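Local coordinates for magnetosome protein MamA (Magnetospirillum gryphiswaldense, PDB 3AS8) that probably acts as a tetratricopeptide-repeat scaffold that recognises other copies of itself and assembles into complexes associated with the magnetosome, at residues L46-A51 with T62-R67; L94-L99 with F114-A119; V108-R113 with K134-L139; E128-F133 with A151-Q156; K145-I150 with F167-E172. All blocks are in the same frame, centred on the assembly; numbering follows the deposited sequence.

Contact 1 (L46-A51 with T62-R67)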
# COMPACT_ATOMS: atom_id res chain seq x y z
N LEU A 46 11.00 2.88 -10.34
CA LEU A 46 10.26 2.09 -9.40
C LEU A 46 11.13 1.53 -8.28
O LEU A 46 10.79 1.65 -7.09
CB LEU A 46 9.60 0.96 -10.09
CG LEU A 46 9.05 -0.15 -9.18
CD1 LEU A 46 7.92 0.41 -8.18
CD2 LEU A 46 8.48 -1.30 -9.96
N HIS A 47 12.25 0.90 -8.65
CA HIS A 47 13.14 0.34 -7.65
C HIS A 47 13.88 1.39 -6.81
O HIS A 47 14.04 1.22 -5.60
CB HIS A 47 13.97 -0.74 -8.32
CG HIS A 47 13.15 -1.96 -8.64
ND1 HIS A 47 12.57 -2.19 -9.88
CD2 HIS A 47 12.69 -2.94 -7.82
CE1 HIS A 47 11.86 -3.30 -9.82
NE2 HIS A 47 11.92 -3.78 -8.59
N LEU A 48 14.29 2.50 -7.42
CA LEU A 48 14.93 3.55 -6.65
C LEU A 48 13.94 4.28 -5.76
O LEU A 48 14.29 4.76 -4.67
CB LEU A 48 15.65 4.54 -7.58
CG LEU A 48 16.34 5.77 -6.99
CD1 LEU A 48 17.47 5.44 -5.90
CD2 LEU A 48 16.97 6.49 -8.23
N GLY A 49 12.73 4.47 -6.26
CA GLY A 49 11.60 4.99 -5.46
C GLY A 49 11.40 4.14 -4.21
O GLY A 49 11.40 4.68 -3.14
N ILE A 50 11.24 2.84 -4.38
CA ILE A 50 11.12 1.86 -3.27
C ILE A 50 12.28 2.01 -2.30
O ILE A 50 12.10 2.20 -1.11
CB ILE A 50 11.00 0.42 -3.82
CG1 ILE A 50 9.63 0.14 -4.43
CG2 ILE A 50 11.24 -0.74 -2.72
CD1 ILE A 50 9.52 -1.36 -4.98
N ALA A 51 13.48 2.02 -2.84
CA ALA A 51 14.71 2.16 -2.06
C ALA A 51 14.81 3.47 -1.29
O ALA A 51 15.25 3.47 -0.14
CB ALA A 51 15.97 1.96 -2.96
N THR A 62 8.54 9.04 -3.25
CA THR A 62 7.21 9.16 -3.77
C THR A 62 7.21 10.00 -5.03
O THR A 62 6.46 9.69 -5.93
CB THR A 62 6.20 9.72 -2.72
OG1 THR A 62 6.71 10.97 -2.26
CG2 THR A 62 6.12 8.72 -1.55
N GLU A 63 8.04 11.04 -5.11
CA GLU A 63 8.13 11.81 -6.36
C GLU A 63 8.59 10.93 -7.55
O GLU A 63 8.05 11.08 -8.66
CB GLU A 63 9.05 13.04 -6.14
CG GLU A 63 9.72 13.68 -7.38
CD GLU A 63 11.07 13.00 -7.73
OE1 GLU A 63 11.95 12.71 -6.82
OE2 GLU A 63 11.21 12.72 -8.94
N LEU A 64 9.56 10.00 -7.34
CA LEU A 64 9.98 9.07 -8.43
C LEU A 64 8.84 8.12 -8.82
O LEU A 64 8.68 7.76 -10.00
CB LEU A 64 11.22 8.22 -8.06
CG LEU A 64 12.59 8.69 -8.48
CD1 LEU A 64 12.74 10.12 -8.01
CD2 LEU A 64 13.73 7.76 -7.94
N LEU A 65 8.02 7.75 -7.84
CA LEU A 65 6.95 6.82 -8.08
C LEU A 65 5.86 7.55 -8.83
O LEU A 65 5.26 6.98 -9.71
CB LEU A 65 6.42 6.19 -6.79
CG LEU A 65 7.35 5.17 -6.11
CD1 LEU A 65 6.83 4.84 -4.70
CD2 LEU A 65 7.57 3.86 -6.96
N GLU A 66 5.66 8.82 -8.52
CA GLU A 66 4.67 9.64 -9.22
C GLU A 66 5.07 9.85 -10.71
O GLU A 66 4.22 9.79 -11.59
CB GLU A 66 4.55 11.01 -8.51
CG GLU A 66 3.85 11.02 -7.14
CD GLU A 66 3.97 12.33 -6.28
OE1 GLU A 66 3.29 12.41 -5.18
OE2 GLU A 66 4.74 13.29 -6.62
N ARG A 67 6.34 10.18 -10.94
CA ARG A 67 6.89 10.28 -12.29
C ARG A 67 6.68 8.89 -13.03
O ARG A 67 6.35 8.83 -14.20
CB ARG A 67 8.37 10.73 -12.20
CG ARG A 67 8.84 11.58 -13.33
CD ARG A 67 10.22 12.17 -13.09
NE ARG A 67 10.28 12.81 -11.78
CZ ARG A 67 10.00 14.09 -11.56
NH1 ARG A 67 9.65 14.90 -12.57
NH2 ARG A 67 10.05 14.55 -10.32
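Leu48 and Leu64 make the tightest apolar meeting here. One methyl of Leu64, CD2, presses into the branch of Leu48, lying 3.4 Å from its CG and 3.5 Å from its CD2. Both values are shorter than usual for carbon, and the unusual first torsion of Leu64 (-95°) fits a side chain squeezed into its place. Beside it, Leu46 CD1 meets Leu65 CD2 at 3.7 Å. The backbone of Leu46 points its side chain away from the partner helix, but chi1 (166°) sets CG anti to N and chi2 (61°) brings CD1 back to Leu65.

The second kind of contact is backbone against side chain. Gly49 lies under Leu65, its CA 4.3 Å from Leu65 CG, and a beta carbon here would run into that atom. Glycine thus lets the axes approach to 8.0 Å, with CA of Gly49 only 5.3 Å from CA of Leu64.

Between the two segments the contact is wholly apolar; on the outer side of helix 58-71, Arg67 grips Glu63 OE2 side-on through NE and NH2, the latter at 2.6 Å. Leucines around a glycine, between antiparallel helices joined by a short turn, are typical of the tetratricopeptide repeat hairpin.

Contact 2 (L94-L99 with F114-A119). With SO4 (sulfate ion), chain C.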
# COMPACT_ATOMS: atom_id res chain seq x y z
N LEU A 94 -4.99 10.93 -2.61
CA LEU A 94 -4.21 10.41 -3.74
C LEU A 94 -4.19 8.86 -3.76
O LEU A 94 -3.99 8.23 -4.82
CB LEU A 94 -2.76 10.97 -3.67
CG LEU A 94 -2.69 12.50 -3.76
CD1 LEU A 94 -1.22 12.97 -3.84
CD2 LEU A 94 -3.54 12.99 -4.98
N ALA A 95 -4.32 8.31 -2.59
CA ALA A 95 -4.25 6.86 -2.39
C ALA A 95 -5.45 6.17 -3.04
O ALA A 95 -5.30 5.18 -3.69
CB ALA A 95 -4.14 6.55 -0.88
N VAL A 96 -6.64 6.80 -2.98
CA VAL A 96 -7.87 6.09 -3.34
C VAL A 96 -7.90 5.56 -4.78
O VAL A 96 -8.12 4.35 -4.98
CB VAL A 96 -9.12 6.98 -2.96
CG1 VAL A 96 -10.30 6.60 -3.75
CG2 VAL A 96 -9.32 6.88 -1.44
N PRO A 97 -7.68 6.44 -5.78
CA PRO A 97 -7.72 5.94 -7.16
C PRO A 97 -6.71 4.84 -7.47
O PRO A 97 -7.02 3.93 -8.24
CB PRO A 97 -7.43 7.19 -8.03
CG PRO A 97 -7.49 8.37 -7.11
CD PRO A 97 -7.46 7.90 -5.69
N LEU A 98 -5.53 4.90 -6.87
CA LEU A 98 -4.52 3.90 -7.11
C LEU A 98 -4.95 2.55 -6.51
O LEU A 98 -4.87 1.51 -7.16
CB LEU A 98 -3.15 4.35 -6.52
CG LEU A 98 -2.47 5.61 -7.17
CD1 LEU A 98 -1.33 6.20 -6.30
CD2 LEU A 98 -1.98 5.34 -8.56
N LEU A 99 -5.39 2.59 -5.25
CA LEU A 99 -5.85 1.37 -4.59
C LEU A 99 -7.13 0.76 -5.22
O LEU A 99 -7.24 -0.44 -5.24
CB LEU A 99 -6.02 1.57 -3.06
CG LEU A 99 -4.78 2.00 -2.32
CD1 LEU A 99 -5.11 2.30 -0.82
CD2 LEU A 99 -3.58 1.04 -2.43
N PHE A 114 -7.95 -3.46 2.45
CA PHE A 114 -7.99 -2.92 3.82
C PHE A 114 -7.58 -1.45 3.90
O PHE A 114 -8.34 -0.66 4.38
CB PHE A 114 -7.20 -3.74 4.76
CG PHE A 114 -7.26 -3.24 6.17
CD1 PHE A 114 -8.43 -3.35 6.93
CD2 PHE A 114 -6.19 -2.56 6.72
CE1 PHE A 114 -8.49 -2.86 8.17
CE2 PHE A 114 -6.23 -2.12 7.96
CZ PHE A 114 -7.36 -2.22 8.71
N ARG A 115 -6.44 -1.09 3.29
CA ARG A 115 -5.95 0.27 3.30
C ARG A 115 -6.82 1.21 2.49
O ARG A 115 -6.97 2.37 2.85
CB ARG A 115 -4.46 0.33 2.85
CG ARG A 115 -3.52 -0.59 3.71
CD ARG A 115 -3.43 -0.16 5.10
NE ARG A 115 -2.70 -1.17 5.84
CZ ARG A 115 -2.53 -1.19 7.15
NH1 ARG A 115 -1.90 -2.22 7.70
NH2 ARG A 115 -3.00 -0.19 7.92
N LEU A 116 -7.44 0.70 1.44
CA LEU A 116 -8.43 1.44 0.71
C LEU A 116 -9.62 1.81 1.61
O LEU A 116 -10.10 2.95 1.64
CB LEU A 116 -8.93 0.64 -0.47
CG LEU A 116 -10.11 1.26 -1.26
CD1 LEU A 116 -9.79 2.67 -1.72
CD2 LEU A 116 -10.54 0.33 -2.46
N GLY A 117 -10.14 0.84 2.35
CA GLY A 117 -11.11 1.19 3.37
C GLY A 117 -10.68 2.26 4.37
O GLY A 117 -11.46 3.14 4.73
N VAL A 118 -9.45 2.15 4.89
CA VAL A 118 -8.94 3.10 5.83
C VAL A 118 -8.91 4.47 5.20
O VAL A 118 -9.22 5.43 5.89
CB VAL A 118 -7.50 2.76 6.35
CG1 VAL A 118 -6.98 3.85 7.29
CG2 VAL A 118 -7.53 1.44 7.18
N ALA A 119 -8.56 4.55 3.93
CA ALA A 119 -8.43 5.85 3.27
C ALA A 119 -9.78 6.51 3.14
O ALA A 119 -9.93 7.71 3.44
CB ALA A 119 -7.74 5.74 1.86
S SO4 C . -1.00 -1.02 11.07
O1 SO4 C . -0.14 -0.34 10.09
O2 SO4 C . -0.82 -2.48 10.97
O3 SO4 C . -0.65 -0.59 12.42
O4 SO4 C . -2.41 -0.67 10.86
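Leu99 and Leu116 form the centre of this contact, with their CB atoms 4.0 Å apart. Leu99 CD1 reaches past the Leu116 side chain to the backbone and rests 3.6 Å from Leu116 N, also close to the carbonyl carbon of Arg115. A turn away, Val96 CG2 meets Ala119 CB at 3.8 Å and touches Leu116 CD1 more loosely. Branched side chains fill the distance between axes 9.3 Å apart, while the small Ala119 makes room for the valine methyl. Further out, Leu116 also packs on Val100, and Leu99 on Val112.

Of the Arg115 side chain, CB is the part that meets Leu99. The chain turns at chi2 (-65°), and the guanidinium ends well away from helix 92-105. NH2 donates to sulfate O4 at 3.0 Å in a nearly straight bond (168°), and a weak bond runs from NH1 to sulfate O2. The sulfate probably came from the crystallisation liquor. Asn111 OD1 holds NE, and Phe114 CE2 lies 3.7 Å above one face of the guanidinium, toward its rim, which together probably limit its rotation. An alanine here would probably leave Asn111 OD1 and the sulfate without their donors and uncover the edge of Phe114 that the guanidinium lies on.

Antiparallel helices layered through leucine, valine and alanine are typical of the helix stacking of tetratricopeptide repeats.

Contact 3 (V108-R113 with K134-L139); sequences VNFNVR and KIALGL
Asn109, whose backbone O touches Leu139 CD1, caps helix 110-122: its OD1 accepts from Val112 N at 3.0 Å, with the donor above the carbonyl plane. Asparagine suits an N-cap because its short side chain can reach a free N-H of the first turn. The cap is followed by Phe110, whose CA rests on the same leucine methyl at 3.8 Å. The other methyl, Leu139 CD2, meets Val108 CA at 3.9 Å, the two side chains crossing at about a right angle. The Phe110 ring turns an edge to helix 126-139, with CD1 and CE1 both 3.4 Å from Ala136 O. Ala136 is small enough to let that edge in.

Arg113 bends at chi2 and chi3 (56° and 74°), turning CD and NE toward Ile135, whose CD1 lies 3.7 Å from the guanidinium plane, at its centre. NH2 bonds to Ser132 OG. An alanine in place of Arg113 would probably leave that hydroxyl without its mate and take away the flat cover over Ile135 CD1. One helix's start packed against the next one's end is typical of an antiparallel tetratricopeptide hairpin.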
# COMPACT_ATOMS: atom_id res chain seq x y z
N VAL A 108 -7.36 -10.57 -4.78
CA VAL A 108 -7.06 -11.34 -3.59
C VAL A 108 -6.06 -10.68 -2.65
O VAL A 108 -5.65 -11.27 -1.66
CB VAL A 108 -6.78 -12.84 -3.89
CG1 VAL A 108 -8.12 -13.48 -4.40
CG2 VAL A 108 -5.58 -13.08 -4.90
N ASN A 109 -5.73 -9.42 -2.94
CA ASN A 109 -4.78 -8.66 -2.13
C ASN A 109 -5.53 -8.00 -0.96
O ASN A 109 -6.27 -7.01 -1.14
CB ASN A 109 -4.03 -7.64 -2.97
CG ASN A 109 -2.95 -6.97 -2.23
OD1 ASN A 109 -3.09 -6.69 -1.05
ND2 ASN A 109 -1.80 -6.71 -2.92
N PHE A 110 -5.40 -8.59 0.21
CA PHE A 110 -6.12 -8.15 1.40
C PHE A 110 -5.68 -6.76 1.86
O PHE A 110 -6.50 -5.92 2.07
CB PHE A 110 -5.95 -9.14 2.54
CG PHE A 110 -6.49 -8.65 3.87
CD1 PHE A 110 -7.82 -8.89 4.23
CD2 PHE A 110 -5.68 -7.96 4.76
CE1 PHE A 110 -8.28 -8.44 5.45
CE2 PHE A 110 -6.16 -7.48 5.98
CZ PHE A 110 -7.43 -7.72 6.31
N ASN A 111 -4.37 -6.55 2.04
CA ASN A 111 -3.84 -5.30 2.50
C ASN A 111 -4.31 -4.15 1.65
O ASN A 111 -4.67 -3.12 2.17
CB ASN A 111 -2.30 -5.28 2.62
CG ASN A 111 -1.80 -4.11 3.44
OD1 ASN A 111 -2.35 -3.83 4.51
ND2 ASN A 111 -0.83 -3.37 2.92
N VAL A 112 -4.23 -4.27 0.35
CA VAL A 112 -4.68 -3.19 -0.55
C VAL A 112 -6.14 -2.83 -0.28
O VAL A 112 -6.50 -1.64 -0.08
CB VAL A 112 -4.43 -3.53 -2.04
CG1 VAL A 112 -5.30 -2.59 -2.99
CG2 VAL A 112 -2.94 -3.37 -2.44
N ARG A 113 -7.02 -3.82 -0.12
CA ARG A 113 -8.43 -3.53 0.06
C ARG A 113 -8.65 -2.93 1.44
O ARG A 113 -9.44 -2.04 1.61
CB ARG A 113 -9.26 -4.85 -0.05
CG ARG A 113 -10.73 -4.71 0.19
CD ARG A 113 -11.41 -3.72 -0.69
NE ARG A 113 -11.57 -4.20 -2.06
CZ ARG A 113 -12.23 -3.56 -3.02
NH1 ARG A 113 -12.36 -4.12 -4.19
NH2 ARG A 113 -12.84 -2.41 -2.81
N LYS A 134 -15.94 -4.87 4.09
CA LYS A 134 -16.61 -6.12 3.86
C LYS A 134 -16.04 -7.06 2.78
O LYS A 134 -16.07 -8.27 2.96
CB LYS A 134 -18.07 -5.86 3.63
CG LYS A 134 -18.71 -5.40 4.96
CD LYS A 134 -20.24 -5.30 4.86
CE LYS A 134 -20.83 -4.81 6.21
NZ LYS A 134 -22.28 -4.67 6.06
N ILE A 135 -15.45 -6.50 1.76
CA ILE A 135 -14.72 -7.25 0.77
C ILE A 135 -13.44 -7.81 1.36
O ILE A 135 -13.10 -8.96 1.13
CB ILE A 135 -14.46 -6.39 -0.48
CG1 ILE A 135 -15.79 -5.99 -1.12
CG2 ILE A 135 -13.62 -7.16 -1.51
CD1 ILE A 135 -15.69 -4.88 -2.21
N ALA A 136 -12.69 -7.01 2.11
CA ALA A 136 -11.56 -7.52 2.85
C ALA A 136 -11.89 -8.68 3.81
O ALA A 136 -11.12 -9.66 3.96
CB ALA A 136 -10.88 -6.36 3.62
N LEU A 137 -13.01 -8.56 4.47
CA LEU A 137 -13.45 -9.59 5.40
C LEU A 137 -13.74 -10.87 4.63
O LEU A 137 -13.49 -11.97 5.12
CB LEU A 137 -14.70 -9.12 6.12
CG LEU A 137 -14.83 -9.08 7.61
CD1 LEU A 137 -16.32 -9.39 7.86
CD2 LEU A 137 -13.91 -9.93 8.48
N GLY A 138 -14.26 -10.76 3.40
CA GLY A 138 -14.44 -11.99 2.60
C GLY A 138 -13.12 -12.72 2.39
O GLY A 138 -13.09 -13.94 2.32
N LEU A 139 -12.05 -11.94 2.21
CA LEU A 139 -10.71 -12.49 2.01
C LEU A 139 -10.12 -13.14 3.28
O LEU A 139 -9.41 -14.18 3.19
CB LEU A 139 -9.79 -11.37 1.45
CG LEU A 139 -10.09 -10.88 0.02
CD1 LEU A 139 -9.14 -9.68 -0.34
CD2 LEU A 139 -9.83 -12.06 -0.94

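Contact 4 (E128-F133 with A151-Q156)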
# COMPACT_ATOMS: atom_id res chain seq x y z
N GLU A 128 -18.82 3.81 1.81
CA GLU A 128 -17.85 3.24 0.87
C GLU A 128 -16.71 2.50 1.59
O GLU A 128 -16.24 1.43 1.07
CB GLU A 128 -17.29 4.29 -0.05
CG GLU A 128 -18.24 4.64 -1.21
CD GLU A 128 -19.38 5.56 -0.80
OE1 GLU A 128 -19.26 6.21 0.27
OE2 GLU A 128 -20.40 5.68 -1.55
N ALA A 129 -16.29 3.01 2.77
CA ALA A 129 -15.22 2.34 3.52
C ALA A 129 -15.75 0.97 3.93
O ALA A 129 -15.06 -0.04 3.83
CB ALA A 129 -14.84 3.17 4.77
N ILE A 130 -16.98 0.93 4.39
CA ILE A 130 -17.60 -0.28 4.89
C ILE A 130 -17.72 -1.32 3.78
O ILE A 130 -17.48 -2.49 4.04
CB ILE A 130 -18.91 0.01 5.54
CG1 ILE A 130 -18.66 0.64 6.88
CG2 ILE A 130 -19.81 -1.31 5.77
CD1 ILE A 130 -19.86 1.18 7.51
N ASP A 131 -18.12 -0.90 2.61
CA ASP A 131 -18.12 -1.73 1.41
C ASP A 131 -16.75 -2.40 1.23
O ASP A 131 -16.63 -3.62 1.07
CB ASP A 131 -18.45 -0.87 0.17
CG ASP A 131 -19.95 -0.46 0.06
OD1 ASP A 131 -20.23 0.31 -0.86
OD2 ASP A 131 -20.83 -0.89 0.86
N SER A 132 -15.68 -1.61 1.30
CA SER A 132 -14.33 -2.14 1.12
C SER A 132 -13.91 -3.07 2.27
O SER A 132 -13.40 -4.18 2.02
CB SER A 132 -13.31 -0.97 0.92
OG SER A 132 -13.28 -0.65 -0.47
N PHE A 133 -14.18 -2.68 3.51
CA PHE A 133 -13.97 -3.54 4.67
C PHE A 133 -14.71 -4.88 4.59
O PHE A 133 -14.15 -5.92 4.88
CB PHE A 133 -14.29 -2.86 6.01
CG PHE A 133 -13.43 -1.68 6.37
CD1 PHE A 133 -12.04 -1.73 6.25
CD2 PHE A 133 -14.00 -0.49 6.87
CE1 PHE A 133 -11.24 -0.64 6.62
CE2 PHE A 133 -13.20 0.60 7.23
CZ PHE A 133 -11.81 0.53 7.09
N ALA A 151 -17.02 -1.40 12.57
CA ALA A 151 -17.73 -0.85 13.77
C ALA A 151 -17.53 0.63 13.90
O ALA A 151 -18.47 1.41 14.10
CB ALA A 151 -17.22 -1.54 15.05
N TYR A 152 -16.28 1.07 13.80
CA TYR A 152 -15.96 2.49 13.92
C TYR A 152 -16.59 3.33 12.79
O TYR A 152 -17.03 4.42 13.03
CB TYR A 152 -14.42 2.70 14.04
CG TYR A 152 -14.03 4.12 14.45
CD1 TYR A 152 -14.77 4.80 15.44
CD2 TYR A 152 -12.92 4.81 13.86
CE1 TYR A 152 -14.46 6.08 15.83
CE2 TYR A 152 -12.59 6.12 14.27
CZ TYR A 152 -13.38 6.73 15.26
OH TYR A 152 -13.14 8.01 15.69
N SER A 153 -16.65 2.82 11.57
CA SER A 153 -17.21 3.60 10.48
C SER A 153 -18.73 3.77 10.76
O SER A 153 -19.29 4.84 10.60
CB SER A 153 -16.96 2.89 9.18
OG SER A 153 -15.60 2.81 8.74
N TYR A 154 -19.39 2.70 11.20
CA TYR A 154 -20.78 2.80 11.54
C TYR A 154 -20.98 3.82 12.66
O TYR A 154 -21.87 4.67 12.57
CB TYR A 154 -21.35 1.45 11.90
CG TYR A 154 -21.87 0.56 10.76
CD1 TYR A 154 -22.89 0.97 9.89
CD2 TYR A 154 -21.42 -0.73 10.66
CE1 TYR A 154 -23.37 0.11 8.87
CE2 TYR A 154 -21.88 -1.58 9.69
CZ TYR A 154 -22.85 -1.15 8.78
OH TYR A 154 -23.23 -2.08 7.87
N GLU A 155 -20.16 3.77 13.72
CA GLU A 155 -20.35 4.64 14.85
C GLU A 155 -20.25 6.09 14.44
O GLU A 155 -20.99 6.90 14.95
CB GLU A 155 -19.36 4.28 15.95
CG GLU A 155 -19.32 5.13 17.20
CD GLU A 155 -18.35 4.48 18.24
OE1 GLU A 155 -17.21 5.01 18.40
OE2 GLU A 155 -18.70 3.42 18.83
N GLN A 156 -19.35 6.40 13.51
CA GLN A 156 -19.14 7.73 13.01
C GLN A 156 -20.32 8.24 12.22
O GLN A 156 -20.48 9.46 12.11
CB GLN A 156 -17.87 7.81 12.13
CG GLN A 156 -16.55 7.75 12.96
CD GLN A 156 -15.33 7.61 12.09
OE1 GLN A 156 -14.68 8.62 11.78
NE2 GLN A 156 -15.00 6.38 11.69
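This is a buried, mainly apolar contact between helix 126-139 and helix 144-156, which follow each other as antiparallel neighbours in the tetratricopeptide-repeat stack, and Ile130 against Ser153 and Tyr154 carries most of it. The two helices run 163° apart in direction, with axes 9.6 Å from each other.

Ile130 bridges the two helices. Its CG1 meets Ser153 CB at 3.6 Å, a fit that works because serine is small. Ser153 turns its OG to the other side, where it lies near the plane of the Phe133 ring, 3.6 Å from CE2 at the ring's edge. The hydroxyl is buried but not wasted: its main partner is Asp121 OD2, and Ala149 O of its own helix is a second. Ala129, also facing helix 144-156, brings its CB to 4.1 Å from Ser153 OG.

Tyr154 closes the other flank. Its CB leaves the helix to the side, but the ring swings back toward helix 126-139, and its OH has a weak bond to Lys134 NZ. A flat ring suits the place because it offers a broad face to an aliphatic end. Ile130 CD1 sits squarely on it in a CH-pi contact, 3.7 Å from the ring centroid and only 5° off the ring normal.

Contact 5 (K145-I150 with F167-E172); sequences KVHRAI and FKKANE
His147 and Ala170 mark the close-packed side of this contact, where helices 144-156 and 160-183 pair as an antiparallel hairpin of the tetratricopeptide-repeat family with axes 7.7 Å apart. The CB atoms of the two residues are 3.9 Å apart, and alanine permits so near an approach. The imidazole carries Lys169 CG over the centre of one face, a CH-pi contact at 3.5 Å from the centroid. Lys169 CG is anti to its backbone N (chi1 -173°), which brings this methylene over the ring. His147 ND1 is hydrogen-bonded to His166 ND1, which helps set the turn of the imidazole.

The other side is more solvent-exposed and less fixed. There Arg148, modelled in two conformers, stretches across Ala170. In the conformer given, NH2 bonds to the exposed Asn171 at OD1 (2.7 Å), almost perfectly straight, while NH1 stands at the edge of the Phe167 ring. With two conformers, this bond is doubtful as a constant link.

The chemistry implies a division of labour: methylenes of Lys169 cover the imidazole while its ammonium leads away to pair with Glu172 OE1. Lys169 NZ, 5.8 Å from His147 NE2, might disfavour a second proton there, though the pairing with Glu172 would weaken the effect.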
# COMPACT_ATOMS: atom_id res chain seq x y z
N LYS A 145 -9.40 -6.91 13.22
CA LYS A 145 -9.21 -5.49 12.96
C LYS A 145 -10.21 -5.04 11.89
O LYS A 145 -10.47 -3.82 11.77
CB LYS A 145 -7.74 -5.15 12.55
CG LYS A 145 -7.32 -5.60 11.12
CD LYS A 145 -5.83 -5.23 10.82
CE LYS A 145 -5.43 -5.64 9.45
NZ LYS A 145 -4.08 -5.12 9.05
N VAL A 146 -10.67 -5.95 11.02
CA VAL A 146 -11.56 -5.51 9.95
C VAL A 146 -12.97 -5.25 10.56
O VAL A 146 -13.64 -4.24 10.26
CB VAL A 146 -11.64 -6.50 8.77
CG1 VAL A 146 -12.63 -5.88 7.65
CG2 VAL A 146 -10.28 -6.71 8.24
N HIS A 147 -13.44 -6.15 11.41
CA HIS A 147 -14.73 -5.85 12.08
C HIS A 147 -14.67 -4.57 12.91
O HIS A 147 -15.65 -3.84 12.99
CB HIS A 147 -15.14 -6.99 12.98
CG HIS A 147 -15.77 -8.14 12.25
ND1 HIS A 147 -17.09 -8.12 11.86
CD2 HIS A 147 -15.27 -9.34 11.85
CE1 HIS A 147 -17.38 -9.26 11.26
NE2 HIS A 147 -16.29 -10.01 11.23
N ARG A 148 -13.54 -4.35 13.56
CA ARG A 148 -13.34 -3.15 14.37
C ARG A 148 -13.41 -1.90 13.49
O ARG A 148 -14.08 -0.93 13.81
CB ARG A 148 -12.03 -3.26 15.14
CG ARG A 148 -11.69 -2.10 16.05
CD ARG A 148 -10.83 -2.54 17.28
NE ARG A 148 -11.00 -3.92 17.80
CZ ARG A 148 -11.74 -4.30 18.85
NH1 ARG A 148 -12.52 -3.45 19.50
NH2 ARG A 148 -11.76 -5.58 19.22
N ALA A 149 -12.75 -1.94 12.34
CA ALA A 149 -12.76 -0.82 11.41
C ALA A 149 -14.22 -0.59 10.94
O ALA A 149 -14.68 0.55 10.84
CB ALA A 149 -11.80 -1.08 10.18
N ILE A 150 -14.96 -1.65 10.71
CA ILE A 150 -16.34 -1.51 10.22
C ILE A 150 -17.22 -0.92 11.34
O ILE A 150 -18.03 -0.03 11.09
CB ILE A 150 -16.97 -2.87 9.81
CG1 ILE A 150 -16.47 -3.36 8.47
CG2 ILE A 150 -18.55 -2.74 9.65
CD1 ILE A 150 -16.73 -4.96 8.37
N PHE A 167 -18.20 -4.74 16.93
CA PHE A 167 -17.30 -4.68 18.07
C PHE A 167 -17.21 -6.03 18.77
O PHE A 167 -16.14 -6.40 19.21
CB PHE A 167 -17.73 -3.59 19.07
CG PHE A 167 -17.35 -2.17 18.64
CD1 PHE A 167 -16.02 -1.77 18.59
CD2 PHE A 167 -18.33 -1.19 18.45
CE1 PHE A 167 -15.66 -0.48 18.21
CE2 PHE A 167 -17.98 0.13 18.15
CZ PHE A 167 -16.65 0.49 17.97
N LYS A 168 -18.34 -6.69 18.96
CA LYS A 168 -18.34 -7.94 19.70
C LYS A 168 -17.57 -9.00 18.90
O LYS A 168 -16.78 -9.79 19.43
CB LYS A 168 -19.78 -8.38 19.93
CG LYS A 168 -20.52 -7.55 21.05
CD LYS A 168 -21.90 -8.18 21.30
CE LYS A 168 -22.57 -7.64 22.55
NZ LYS A 168 -24.01 -7.98 22.58
N LYS A 169 -17.81 -9.04 17.58
CA LYS A 169 -17.13 -10.00 16.77
C LYS A 169 -15.61 -9.80 16.72
O LYS A 169 -14.82 -10.78 16.76
CB LYS A 169 -17.70 -9.95 15.33
CG LYS A 169 -17.18 -11.01 14.45
CD LYS A 169 -17.60 -12.38 14.94
CE LYS A 169 -17.42 -13.36 13.88
NZ LYS A 169 -17.43 -14.73 14.45
N ALA A 170 -15.19 -8.54 16.56
CA ALA A 170 -13.77 -8.18 16.66
C ALA A 170 -13.15 -8.68 17.96
O ALA A 170 -12.04 -9.23 17.94
CB ALA A 170 -13.59 -6.67 16.53
N ASN A 171 -13.86 -8.53 19.08
CA ASN A 171 -13.29 -8.98 20.35
C ASN A 171 -13.17 -10.51 20.34
O ASN A 171 -12.21 -11.04 20.85
CB ASN A 171 -14.14 -8.54 21.59
CG ASN A 171 -14.17 -7.04 21.79
OD1 ASN A 171 -13.26 -6.34 21.38
ND2 ASN A 171 -15.20 -6.55 22.41
N GLU A 172 -14.20 -11.21 19.86
CA GLU A 172 -14.16 -12.69 19.76
C GLU A 172 -12.98 -13.14 18.89
O GLU A 172 -12.20 -14.00 19.28
CB GLU A 172 -15.51 -13.20 19.27
CG GLU A 172 -15.66 -14.66 18.93
CD GLU A 172 -17.13 -15.02 18.57
OE1 GLU A 172 -17.67 -14.43 17.60
OE2 GLU A 172 -17.76 -15.87 19.27

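In the fold
Contacts 1, 2 and 4 are buried, contact 3 is partly buried, and contact 5 lies at the surface. The chemistry follows: leucine, valine, isoleucine and small residues dominate the first group, one arginine joins the apolar residues in contact 3, and arginine, histidine and lysine carry much of contact 5. Contacts 2 and 3 share helix 110-122, contacts 3 and 4 share helix 126-139, and contacts 4 and 5 share helix 144-156. Phe133 of contact 4 packs against Gly117 of contact 2 and Ala149 of contact 5, so that helix 126-139 links helices 110-122 and 144-156. Contact 1 stands apart, its centre about 35 Å from that of contact 5, as expected along an elongated repeat stack.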